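Long-range contact in hypothetical protein (PDB 2HEK), which is of unknown function but carries an HD domain, binds zinc and GDP, and may act as a dGTPase: residues Ser296-Gln308 with Ile354-Leu368. Numbering follows the deposited sequence.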
loop_
_atom_site.group_PDB
_atom_site.type_symbol
_atom_site.label_atom_id
_atom_site.label_comp_id
_atom_site.label_asym_id
_atom_site.label_seq_id
_atom_site.Cartn_x
_atom_site.Cartn_y
_atom_site.Cartn_z
ATOM N N SER A 296 -10.479 -27.819 31.592
ATOM C CA SER A 296 -11.220 -28.966 32.153
ATOM C C SER A 296 -11.553 -28.771 33.630
ATOM O O SER A 296 -12.673 -29.079 34.065
ATOM C CB SER A 296 -10.443 -30.275 31.991
ATOM O OG SER A 296 -10.091 -30.510 30.637
ATOM N N GLU A 297 -10.584 -28.253 34.384
ATOM C CA GLU A 297 -10.764 -28.016 35.812
ATOM C C GLU A 297 -11.711 -26.846 36.129
ATOM O O GLU A 297 -12.475 -26.913 37.093
ATOM C CB GLU A 297 -9.418 -27.739 36.482
ATOM C CG GLU A 297 -9.473 -27.718 38.000
ATOM C CD GLU A 297 -9.713 -29.093 38.593
ATOM O OE1 GLU A 297 -9.835 -30.062 37.816
ATOM O OE2 GLU A 297 -9.778 -29.201 39.835
ATOM N N THR A 298 -11.668 -25.783 35.322
ATOM C CA THR A 298 -12.571 -24.653 35.524
ATOM C C THR A 298 -13.990 -25.086 35.149
ATOM O O THR A 298 -14.940 -24.796 35.869
ATOM C CB THR A 298 -12.091 -23.394 34.761
ATOM O OG1 THR A 298 -10.734 -23.125 35.119
ATOM C CG2 THR A 298 -12.922 -22.164 35.119
ATOM N N LYS A 299 -14.123 -25.830 34.059
ATOM C CA LYS A 299 -15.414 -26.361 33.650
ATOM C C LYS A 299 -16.077 -27.176 34.776
ATOM O O LYS A 299 -17.289 -27.080 34.999
ATOM C CB LYS A 299 -15.263 -27.223 32.405
ATOM C CG LYS A 299 -16.544 -27.938 32.018
ATOM C CD LYS A 299 -16.434 -28.568 30.650
ATOM C CE LYS A 299 -17.561 -29.559 30.407
ATOM N NZ LYS A 299 -17.534 -30.059 28.995
ATOM N N GLU A 300 -15.276 -27.970 35.482
ATOM C CA GLU A 300 -15.780 -28.804 36.578
ATOM C C GLU A 300 -16.268 -27.993 37.774
ATOM O O GLU A 300 -17.422 -28.114 38.163
ATOM C CB GLU A 300 -14.742 -29.850 36.984
ATOM C CG GLU A 300 -14.651 -30.991 35.978
ATOM C CD GLU A 300 -14.346 -32.342 36.617
ATOM O OE1 GLU A 300 -14.635 -32.533 37.826
ATOM O OE2 GLU A 300 -13.824 -33.219 35.896
ATOM N N ARG A 301 -15.403 -27.156 38.334
ATOM C CA ARG A 301 -15.757 -26.291 39.450
ATOM C C ARG A 301 -16.969 -25.419 39.128
ATOM O O ARG A 301 -17.814 -25.171 39.996
ATOM C CB ARG A 301 -14.561 -25.416 39.848
ATOM C CG ARG A 301 -14.887 -24.207 40.738
ATOM C CD ARG A 301 -15.146 -24.575 42.225
ATOM N NE ARG A 301 -13.928 -24.984 42.934
ATOM C CZ ARG A 301 -13.911 -25.695 44.060
ATOM N NH1 ARG A 301 -15.052 -26.088 44.623
ATOM N NH2 ARG A 301 -12.750 -26.021 44.621
ATOM N N LEU A 302 -17.048 -24.966 37.874
ATOM C CA LEU A 302 -18.106 -24.078 37.426
ATOM C C LEU A 302 -19.425 -24.808 37.368
ATOM O O LEU A 302 -20.430 -24.288 37.849
ATOM C CB LEU A 302 -17.769 -23.499 36.047
ATOM C CG LEU A 302 -18.604 -22.344 35.506
ATOM C CD1 LEU A 302 -18.499 -21.115 36.403
ATOM C CD2 LEU A 302 -18.118 -22.022 34.106
ATOM N N LEU A 303 -19.433 -26.000 36.774
ATOM C CA LEU A 303 -20.656 -26.780 36.677
ATOM C C LEU A 303 -21.101 -27.377 38.029
ATOM O O LEU A 303 -22.156 -28.020 38.111
ATOM C CB LEU A 303 -20.537 -27.872 35.612
ATOM C CG LEU A 303 -20.534 -27.478 34.128
ATOM C CD1 LEU A 303 -20.659 -28.723 33.265
ATOM C CD2 LEU A 303 -21.647 -26.501 33.787
ATOM N N GLU A 304 -20.300 -27.170 39.074
ATOM C CA GLU A 304 -20.705 -27.541 40.424
ATOM C C GLU A 304 -21.676 -26.500 40.950
ATOM O O GLU A 304 -22.670 -26.841 41.591
ATOM C CB GLU A 304 -19.492 -27.638 41.361
ATOM C CG GLU A 304 -18.697 -28.952 41.264
ATOM C CD GLU A 304 -17.380 -28.913 42.044
ATOM O OE1 GLU A 304 -17.210 -27.999 42.885
ATOM O OE2 GLU A 304 -16.512 -29.791 41.811
ATOM N N LYS A 305 -21.385 -25.236 40.644
ATOM C CA LYS A 305 -22.085 -24.091 41.224
ATOM C C LYS A 305 -23.227 -23.504 40.381
ATOM O O LYS A 305 -24.220 -23.035 40.939
ATOM C CB LYS A 305 -21.088 -22.985 41.581
ATOM C CG LYS A 305 -20.155 -23.333 42.729
ATOM C CD LYS A 305 -19.450 -22.091 43.263
ATOM C CE LYS A 305 -18.695 -22.383 44.564
ATOM N NZ LYS A 305 -17.271 -22.769 44.330
ATOM N N PHE A 306 -23.085 -23.530 39.056
ATOM C CA PHE A 306 -24.045 -22.891 38.148
ATOM C C PHE A 306 -24.706 -23.914 37.221
ATOM O O PHE A 306 -24.116 -24.961 36.933
ATOM C CB PHE A 306 -23.350 -21.802 37.334
ATOM C CG PHE A 306 -22.610 -20.792 38.171
ATOM C CD1 PHE A 306 -21.287 -21.004 38.538
ATOM C CD2 PHE A 306 -23.235 -19.619 38.584
ATOM C CE1 PHE A 306 -20.600 -20.071 39.310
ATOM C CE2 PHE A 306 -22.552 -18.680 39.351
ATOM C CZ PHE A 306 -21.235 -18.912 39.719
ATOM N N PRO A 307 -25.946 -23.632 36.770
ATOM C CA PRO A 307 -26.603 -24.564 35.835
ATOM C C PRO A 307 -26.029 -24.499 34.408
ATOM O O PRO A 307 -25.474 -23.470 34.002
ATOM C CB PRO A 307 -28.072 -24.120 35.848
ATOM C CG PRO A 307 -28.042 -22.685 36.278
ATOM C CD PRO A 307 -26.792 -22.469 37.101
ATOM N N GLN A 308 -26.180 -25.600 33.672
ATOM C CA GLN A 308 -25.635 -25.749 32.324
ATOM C C GLN A 308 -26.099 -24.636 31.366
ATOM O O GLN A 308 -25.287 -24.078 30.624
ATOM C CB GLN A 308 -25.964 -27.143 31.770
ATOM C CG GLN A 308 -25.406 -28.301 32.625
ATOM C CD GLN A 308 -25.880 -29.690 32.174
ATOM O OE1 GLN A 308 -25.468 -30.193 31.121
ATOM N NE2 GLN A 308 -26.732 -30.321 32.987
ATOM N N ILE A 354 -14.440 -20.431 28.018
ATOM C CA ILE A 354 -15.682 -20.607 28.807
ATOM C C ILE A 354 -16.388 -19.265 28.859
ATOM O O ILE A 354 -15.783 -18.238 29.168
ATOM C CB ILE A 354 -15.427 -21.127 30.262
ATOM C CG1 ILE A 354 -14.696 -22.471 30.234
ATOM C CG2 ILE A 354 -16.756 -21.299 31.030
ATOM C CD1 ILE A 354 -14.223 -22.962 31.630
ATOM N N TYR A 355 -17.667 -19.283 28.543
ATOM C CA TYR A 355 -18.474 -18.074 28.534
ATOM C C TYR A 355 -19.606 -18.232 29.545
ATOM O O TYR A 355 -20.172 -19.322 29.653
ATOM C CB TYR A 355 -19.137 -17.938 27.162
ATOM C CG TYR A 355 -18.161 -17.802 25.999
ATOM C CD1 TYR A 355 -17.828 -18.900 25.230
ATOM C CD2 TYR A 355 -17.592 -16.554 25.672
ATOM C CE1 TYR A 355 -16.942 -18.791 24.121
ATOM C CE2 TYR A 355 -16.717 -16.429 24.568
ATOM C CZ TYR A 355 -16.396 -17.559 23.813
ATOM O OH TYR A 355 -15.539 -17.484 22.730
ATOM N N VAL A 356 -19.972 -17.143 30.216
ATOM C CA VAL A 356 -21.103 -17.165 31.152
ATOM C C VAL A 356 -22.089 -16.017 30.943
ATOM O O VAL A 356 -21.700 -14.909 30.573
ATOM C CB VAL A 356 -20.630 -17.149 32.631
ATOM C CG1 VAL A 356 -19.784 -18.352 32.918
ATOM C CG2 VAL A 356 -19.838 -15.905 32.922
ATOM N N ASP A 357 -23.367 -16.303 31.181
ATOM C CA ASP A 357 -24.412 -15.281 31.254
ATOM C C ASP A 357 -23.862 -14.028 31.921
ATOM O O ASP A 357 -23.247 -14.105 32.979
ATOM C CB ASP A 357 -25.600 -15.835 32.042
ATOM C CG ASP A 357 -26.835 -14.950 31.956
ATOM O OD1 ASP A 357 -27.883 -15.456 31.488
ATOM O OD2 ASP A 357 -26.754 -13.763 32.351
ATOM N N ARG A 358 -24.071 -12.867 31.311
ATOM C CA ARG A 358 -23.436 -11.646 31.833
ATOM C C ARG A 358 -23.907 -11.228 33.246
ATOM O O ARG A 358 -23.184 -10.532 33.967
ATOM C CB ARG A 358 -23.501 -10.487 30.818
ATOM C CG ARG A 358 -24.867 -9.844 30.627
ATOM C CD ARG A 358 -24.719 -8.514 29.895
ATOM N NE ARG A 358 -25.692 -7.508 30.335
ATOM C CZ ARG A 358 -25.508 -6.190 30.237
ATOM N NH1 ARG A 358 -24.381 -5.698 29.728
ATOM N NH2 ARG A 358 -26.451 -5.354 30.655
ATOM N N GLN A 359 -25.099 -11.675 33.639
ATOM C CA GLN A 359 -25.612 -11.437 34.998
ATOM C C GLN A 359 -24.771 -12.162 36.064
ATOM O O GLN A 359 -24.406 -11.572 37.084
ATOM C CB GLN A 359 -27.084 -11.858 35.111
ATOM C CG GLN A 359 -28.052 -11.078 34.221
ATOM C CD GLN A 359 -29.413 -11.778 34.057
ATOM O OE1 GLN A 359 -29.584 -12.953 34.419
ATOM N NE2 GLN A 359 -30.383 -11.053 33.508
ATOM N N LEU A 360 -24.451 -13.429 35.801
ATOM C CA LEU A 360 -23.674 -14.278 36.714
ATOM C C LEU A 360 -22.152 -14.133 36.631
ATOM O O LEU A 360 -21.425 -14.832 37.324
ATOM C CB LEU A 360 -24.003 -15.743 36.452
ATOM C CG LEU A 360 -25.447 -16.215 36.342
ATOM C CD1 LEU A 360 -25.411 -17.698 36.092
ATOM C CD2 LEU A 360 -26.269 -15.913 37.595
ATOM N N TRP A 361 -21.665 -13.235 35.793
ATOM C CA TRP A 361 -20.246 -13.215 35.477
ATOM C C TRP A 361 -19.361 -12.846 36.667
ATOM O O TRP A 361 -18.356 -13.501 36.911
ATOM C CB TRP A 361 -19.977 -12.307 34.280
ATOM C CG TRP A 361 -18.562 -12.323 33.797
ATOM C CD1 TRP A 361 -17.963 -13.281 33.025
ATOM C CD2 TRP A 361 -17.571 -11.327 34.038
ATOM N NE1 TRP A 361 -16.659 -12.941 32.773
ATOM C CE2 TRP A 361 -16.391 -11.745 33.383
ATOM C CE3 TRP A 361 -17.562 -10.116 34.749
ATOM C CZ2 TRP A 361 -15.209 -10.995 33.416
ATOM C CZ3 TRP A 361 -16.388 -9.368 34.783
ATOM C CH2 TRP A 361 -15.225 -9.813 34.115
ATOM N N GLU A 362 -19.730 -11.800 37.401
ATOM C CA GLU A 362 -18.971 -11.402 38.587
ATOM C C GLU A 362 -19.126 -12.445 39.685
ATOM O O GLU A 362 -18.180 -12.706 40.433
ATOM C CB GLU A 362 -19.374 -10.005 39.084
ATOM C CG GLU A 362 -18.478 -8.852 38.569
ATOM C CD GLU A 362 -17.081 -8.808 39.219
ATOM O OE1 GLU A 362 -16.919 -9.291 40.367
ATOM O OE2 GLU A 362 -16.138 -8.277 38.583
ATOM N N LYS A 363 -20.312 -13.053 39.753
ATOM C CA LYS A 363 -20.591 -14.128 40.704
ATOM C C LYS A 363 -19.735 -15.361 40.434
ATOM O O LYS A 363 -19.211 -15.970 41.361
ATOM C CB LYS A 363 -22.073 -14.516 40.682
ATOM C CG LYS A 363 -23.007 -13.556 41.420
ATOM C CD LYS A 363 -24.422 -14.141 41.505
ATOM C CE LYS A 363 -25.370 -13.227 42.272
ATOM N NZ LYS A 363 -26.744 -13.805 42.341
ATOM N N ALA A 364 -19.598 -15.724 39.161
ATOM C CA ALA A 364 -18.786 -16.875 38.769
ATOM C C ALA A 364 -17.295 -16.603 38.910
ATOM O O ALA A 364 -16.526 -17.509 39.192
ATOM C CB ALA A 364 -19.119 -17.308 37.348
ATOM N N ARG A 365 -16.900 -15.349 38.726
ATOM C CA ARG A 365 -15.496 -14.975 38.740
ATOM C C ARG A 365 -14.877 -15.157 40.124
ATOM O O ARG A 365 -13.937 -15.938 40.282
ATOM C CB ARG A 365 -15.323 -13.530 38.272
ATOM C CG ARG A 365 -13.879 -13.127 38.025
ATOM C CD ARG A 365 -13.754 -11.629 37.804
ATOM N NE ARG A 365 -12.372 -11.225 37.564
ATOM C CZ ARG A 365 -11.988 -9.974 37.341
ATOM N NH1 ARG A 365 -12.885 -8.998 37.327
ATOM N NH2 ARG A 365 -10.705 -9.698 37.154
ATOM N N SER A 366 -15.416 -14.456 41.123
ATOM C CA SER A 366 -14.909 -14.542 42.502
ATOM C C SER A 366 -15.168 -15.900 43.191
ATOM O O SER A 366 -14.432 -16.288 44.101
ATOM C CB SER A 366 -15.423 -13.372 43.358
ATOM O OG SER A 366 -16.826 -13.438 43.558
ATOM N N GLU A 367 -16.196 -16.618 42.741
ATOM C CA GLU A 367 -16.450 -17.985 43.200
ATOM C C GLU A 367 -15.508 -19.017 42.572
ATOM O O GLU A 367 -15.554 -20.195 42.927
ATOM C CB GLU A 367 -17.909 -18.382 42.950
ATOM C CG GLU A 367 -18.888 -17.928 44.040
ATOM C CD GLU A 367 -19.136 -18.994 45.107
ATOM O OE1 GLU A 367 -18.192 -19.339 45.860
ATOM O OE2 GLU A 367 -20.286 -19.485 45.193
ATOM N N LEU A 368 -14.667 -18.575 41.639
ATOM C CA LEU A 368 -13.654 -19.442 41.028
ATOM C C LEU A 368 -12.235 -18.969 41.348
ATOM O O LEU A 368 -11.251 -19.635 41.011
ATOM C CB LEU A 368 -13.844 -19.558 39.506
ATOM C CG LEU A 368 -15.156 -20.064 38.884
ATOM C CD1 LEU A 368 -14.911 -20.467 37.446
ATOM C CD2 LEU A 368 -15.811 -21.215 39.644
#
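Helix 296-305 runs nearly along strand 354-356, their axes 10.5 Å apart at an angle of 25°, while the short helix 361-366 brings A364 up to L302 and the chain end brings L368 to R301. L302 reaches into the middle with both branches: CD2 presses on I354 CG2 at 3.4 Å, tighter than usual for two carbons, and CD1 touches both A364 CB and L368 CD1. A chi1 of -53° sets the T298 hydroxyl beside the backbone N, where it bonds to K294 O, and leaves CG2 as the branch facing L368 CD1 at 3.5 Å. The other methyl of L368, CD2, meets R301 CG. Just past the helix, F306 pushes its ring tip against the second helix, CZ to A364 CA at 3.3 Å, with CD2 beside L360 CD1 at 3.8 Å. A serine in place of F306 would probably take away the ring that covers L360 CD1 and A364, leaving a gap beside the second helix that L302 alone would not fill. At the exposed margin K305 lays its chain across E367; NZ makes a weak hydrogen bond to E367 O at 3.4 Å and a long salt bridge to OE1. Strand 349-356 is central in a three-stranded antiparallel sheet between 284-289 and 311-318, so the two helices pack together over one face of it, a small two-layer alpha+beta arrangement.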